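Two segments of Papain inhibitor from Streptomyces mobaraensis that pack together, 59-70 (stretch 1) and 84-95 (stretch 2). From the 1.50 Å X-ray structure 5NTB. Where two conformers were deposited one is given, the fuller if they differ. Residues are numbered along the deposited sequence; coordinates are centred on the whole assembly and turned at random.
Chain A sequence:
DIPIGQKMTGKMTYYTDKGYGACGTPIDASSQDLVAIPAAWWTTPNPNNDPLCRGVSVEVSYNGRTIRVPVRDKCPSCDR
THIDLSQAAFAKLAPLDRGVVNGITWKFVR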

# COMPACT_ATOMS: atom_id res chain seq x y z
N GLU A 59 6.05 -5.23 -2.24
CA GLU A 59 7.32 -4.73 -2.75
C GLU A 59 6.98 -3.78 -3.88
O GLU A 59 6.25 -4.16 -4.81
N VAL A 60 7.44 -2.54 -3.77
CA VAL A 60 7.12 -1.47 -4.71
C VAL A 60 8.41 -1.02 -5.37
O VAL A 60 9.38 -0.70 -4.68
N SER A 61 8.40 -0.97 -6.69
CA SER A 61 9.57 -0.61 -7.47
C SER A 61 9.26 0.62 -8.31
O SER A 61 8.22 0.68 -8.97
N TYR A 62 10.15 1.59 -8.26
CA TYR A 62 10.06 2.74 -9.13
C TYR A 62 11.46 3.25 -9.38
O TYR A 62 12.25 3.36 -8.44
N ASN A 63 11.77 3.53 -10.65
CA ASN A 63 13.02 4.21 -10.99
C ASN A 63 14.23 3.43 -10.47
O ASN A 63 15.21 4.02 -10.03
N GLY A 64 14.14 2.10 -10.50
CA GLY A 64 15.26 1.26 -10.14
C GLY A 64 15.45 1.00 -8.66
O GLY A 64 16.42 0.33 -8.29
N ARG A 65 14.56 1.51 -7.81
CA ARG A 65 14.61 1.27 -6.38
C ARG A 65 13.40 0.45 -5.96
O ARG A 65 12.30 0.66 -6.48
N THR A 66 13.60 -0.46 -5.02
CA THR A 66 12.51 -1.27 -4.50
C THR A 66 12.50 -1.18 -2.98
O THR A 66 13.55 -1.28 -2.34
N ILE A 67 11.31 -0.96 -2.42
CA ILE A 67 11.10 -1.00 -0.97
C ILE A 67 10.04 -2.05 -0.66
O ILE A 67 9.27 -2.46 -1.53
N ARG A 68 9.99 -2.46 0.60
CA ARG A 68 9.06 -3.47 1.07
C ARG A 68 8.34 -2.93 2.29
O ARG A 68 8.99 -2.59 3.29
N VAL A 69 7.01 -2.83 2.22
CA VAL A 69 6.26 -2.22 3.32
C VAL A 69 5.04 -3.08 3.64
O VAL A 69 4.47 -3.74 2.77
N PRO A 70 4.62 -3.08 4.90
CA PRO A 70 3.46 -3.88 5.30
C PRO A 70 2.13 -3.29 4.84
O PRO A 70 1.93 -2.08 4.83
N ASP A 84 -1.84 3.33 -2.27
CA ASP A 84 -1.71 4.57 -1.50
C ASP A 84 -0.67 4.28 -0.42
O ASP A 84 -0.98 3.68 0.62
N LEU A 85 0.57 4.66 -0.67
CA LEU A 85 1.63 4.45 0.29
C LEU A 85 1.53 5.47 1.41
O LEU A 85 1.01 6.57 1.23
N SER A 86 2.06 5.12 2.57
CA SER A 86 2.30 6.17 3.54
C SER A 86 3.22 7.23 2.94
O SER A 86 4.05 6.95 2.07
N GLN A 87 3.04 8.47 3.40
CA GLN A 87 3.96 9.54 3.03
C GLN A 87 5.40 9.13 3.27
O GLN A 87 6.28 9.37 2.42
N ALA A 88 5.66 8.47 4.40
CA ALA A 88 7.02 8.07 4.74
C ALA A 88 7.58 7.08 3.73
O ALA A 88 8.76 7.18 3.34
N ALA A 89 6.77 6.11 3.28
CA ALA A 89 7.28 5.15 2.31
C ALA A 89 7.43 5.79 0.93
O ALA A 89 8.41 5.54 0.23
N PHE A 90 6.44 6.59 0.52
CA PHE A 90 6.48 7.21 -0.81
C PHE A 90 7.76 8.01 -1.01
O PHE A 90 8.40 7.93 -2.06
N ALA A 91 8.16 8.77 0.02
CA ALA A 91 9.32 9.64 -0.07
C ALA A 91 10.60 8.87 -0.31
O ALA A 91 11.58 9.45 -0.79
N LYS A 92 10.62 7.58 0.01
CA LYS A 92 11.80 6.76 -0.24
C LYS A 92 11.95 6.41 -1.71
O LYS A 92 13.05 6.00 -2.14
N LEU A 93 10.88 6.54 -2.50
CA LEU A 93 10.89 6.22 -3.92
C LEU A 93 10.82 7.44 -4.82
O LEU A 93 11.33 7.39 -5.93
N ALA A 94 10.17 8.51 -4.38
CA ALA A 94 9.90 9.64 -5.26
C ALA A 94 9.70 10.89 -4.43
O ALA A 94 9.32 10.80 -3.25
N PRO A 95 9.93 12.07 -5.01
CA PRO A 95 9.72 13.31 -4.25
C PRO A 95 8.25 13.50 -3.90
O PRO A 95 7.36 13.28 -4.73

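Stretch 1 is a hairpin, strands 59-62 and 65-70 joined by a type I' turn from Tyr 62 to Arg 65, and stretch 2 lies against one of its faces. The alternation is clear from the CA-to-CB bonds: those of Val 60, Tyr 62, Arg 65, Ile 67 and Val 69 point toward stretch 2, whereas those of Ser 61 and Thr 66 point away, and their hydroxyls pair with each other (Ser 61 OG to Thr 66 OG1, 2.6 Å). No direct hydrogen bond joins the two stretches; they bury 488 Å² between them, with apolar side-chain contacts prominent, and two waters bridge their polar atoms.

Along stretch 2, Asp 84 is out of reach, and Leu 85 makes the first contact. Its rotamer (chi1 m, chi2 t) places CD2 3.9 Å from Val 69 CG2 and 4.3 Å from Val 60 CG2, so one methyl meets both strands of the hairpin. Ser 86 does not touch stretch 1; with chi1 in p it caps the helix, its OG accepting from Ala 89 N at 3.1 Å with an N-H...acceptor angle of 154°. Gln 87 and Ala 88 are also out of reach.

Ala 89 points toward the hairpin. Its CB lies 3.9 Å from Val 69 CG1 (Val 69 chi1 m) and 4.0 Å from Ile 67 CD1. Ile 67, with chi1 p and chi2 t, also brings CD1 to 3.5 Å from Ala 89 O. Phe 90 points away, and Ala 91 is out of reach. The CA-to-CB bond of Lys 92 runs sideways, and the side chain is extended beyond it (chi1 m, chi2 to chi4 t); its CB is 4.3 Å from Ile 67 CG2, while Arg 65 CD approaches Lys 92 O at 4.2 Å.

Leu 93 is the centre of the contact, with 129 Å² covered, the largest share of any residue. Its CA-to-CB bond runs sideways, but chi1 m and chi2 t bring the end of the side chain nearer the hairpin: CD1 is 3.6 Å from Val 60 CG1 (Val 60 chi1 t), CG is 3.9 Å from Ile 67 CD1, and CD2 is 4.0 Å from Arg 65 CB. Leu 93 O lies near the ring plane of Tyr 62 (chi1 t), at its edge, 3.5 Å from Tyr 62 CD2. Water 1 donates to Leu 93 O and Tyr 62 O, each at 2.8 Å, and accepts from Arg 65 NH1 at 2.9 Å; water 2 donates to Leu 93 O at 2.9 Å and accepts a weak bond from Asn 63 ND2 at 3.4 Å. Ala 94 ends the contact, its CB 4.0 Å from Tyr 62 CE2.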

# COMPACT_ATOMS: atom_id res chain seq x y z
CB GLU A 59 8.21 -5.88 -3.23
CG GLU A 59 8.89 -6.58 -2.07
CD GLU A 59 9.85 -7.67 -2.50
OE1 GLU A 59 10.27 -8.46 -1.63
OE2 GLU A 59 10.20 -7.72 -3.69
CB VAL A 60 6.46 -0.27 -4.01
CG1 VAL A 60 6.00 0.75 -5.06
CG2 VAL A 60 5.29 -0.73 -3.15
CB SER A 61 10.02 -1.75 -8.37
OG SER A 61 10.25 -2.92 -7.60
CB TYR A 62 9.19 3.84 -8.51
CG TYR A 62 9.18 5.12 -9.31
CD1 TYR A 62 8.67 5.12 -10.60
CD2 TYR A 62 9.67 6.30 -8.78
CE1 TYR A 62 8.67 6.28 -11.35
CE2 TYR A 62 9.66 7.45 -9.51
CZ TYR A 62 9.17 7.44 -10.79
OH TYR A 62 9.16 8.61 -11.52
CB ASN A 63 13.02 5.65 -10.46
CG ASN A 63 13.21 6.68 -11.55
OD1 ASN A 63 13.80 6.39 -12.60
ND2 ASN A 63 12.74 7.90 -11.31
CB ARG A 65 14.62 2.58 -5.60
CG ARG A 65 15.88 3.40 -5.77
CD ARG A 65 15.88 4.61 -4.84
NE ARG A 65 16.97 5.52 -5.17
CZ ARG A 65 16.93 6.42 -6.14
NH1 ARG A 65 15.83 6.56 -6.88
NH2 ARG A 65 17.98 7.20 -6.37
CB THR A 66 12.64 -2.73 -4.94
OG1 THR A 66 12.58 -2.79 -6.38
CG2 THR A 66 11.51 -3.55 -4.35
CB ILE A 67 10.68 0.37 -0.39
CG1 ILE A 67 9.36 0.83 -1.00
CG2 ILE A 67 11.77 1.42 -0.59
CD1 ILE A 67 8.82 2.10 -0.36
CB ARG A 68 9.79 -4.78 1.39
CG ARG A 68 8.91 -5.93 1.81
CD ARG A 68 9.78 -7.09 2.28
NE ARG A 68 9.00 -8.17 2.88
CZ ARG A 68 8.82 -9.36 2.32
NH1 ARG A 68 8.09 -10.28 2.94
NH2 ARG A 68 9.36 -9.64 1.14
CB VAL A 69 5.81 -0.77 2.98
CG1 VAL A 69 7.01 0.10 2.56
CG2 VAL A 69 4.73 -0.75 1.90
CB PRO A 70 3.54 -3.88 6.83
CG PRO A 70 4.24 -2.60 7.14
CD PRO A 70 5.26 -2.43 6.05
CB ASP A 84 -3.06 4.98 -0.93
CG ASP A 84 -3.21 6.48 -0.71
OD1 ASP A 84 -2.34 7.26 -1.12
OD2 ASP A 84 -4.24 6.88 -0.13
CB LEU A 85 3.00 4.58 -0.38
CG LEU A 85 3.43 3.42 -1.27
CD1 LEU A 85 4.69 3.84 -2.00
CD2 LEU A 85 3.71 2.18 -0.45
CB SER A 86 2.90 5.58 4.82
OG SER A 86 4.19 5.05 4.58
CB GLN A 87 3.61 10.79 3.86
CG GLN A 87 4.39 12.02 3.47
CD GLN A 87 4.12 13.17 4.42
OE1 GLN A 87 3.73 14.24 3.99
NE2 GLN A 87 4.31 12.94 5.71
CB ALA A 88 7.03 7.48 6.15
CB ALA A 89 6.34 3.95 2.23
CB PHE A 90 5.24 8.09 -0.96
CG PHE A 90 5.06 8.70 -2.32
CD1 PHE A 90 5.84 9.78 -2.72
CD2 PHE A 90 4.05 8.25 -3.16
CE1 PHE A 90 5.64 10.37 -3.96
CE2 PHE A 90 3.84 8.85 -4.40
CZ PHE A 90 4.64 9.91 -4.79
CB ALA A 91 9.43 10.46 1.22
CB LYS A 92 11.72 5.50 0.61
CG LYS A 92 11.73 5.81 2.10
CD LYS A 92 11.61 4.58 2.97
CE LYS A 92 11.64 5.00 4.43
NZ LYS A 92 11.78 3.83 5.33
CB LEU A 93 9.70 5.32 -4.27
CG LEU A 93 9.74 3.92 -3.67
CD1 LEU A 93 8.48 3.19 -4.09
CD2 LEU A 93 10.99 3.17 -4.11
CB ALA A 94 8.65 9.38 -6.12
CB PRO A 95 10.21 14.40 -5.21
CG PRO A 95 10.08 13.80 -6.56
CD PRO A 95 10.42 12.34 -6.37
O HOH W 1 13.13 5.43 -6.71
O HOH W 2 12.60 8.85 -8.10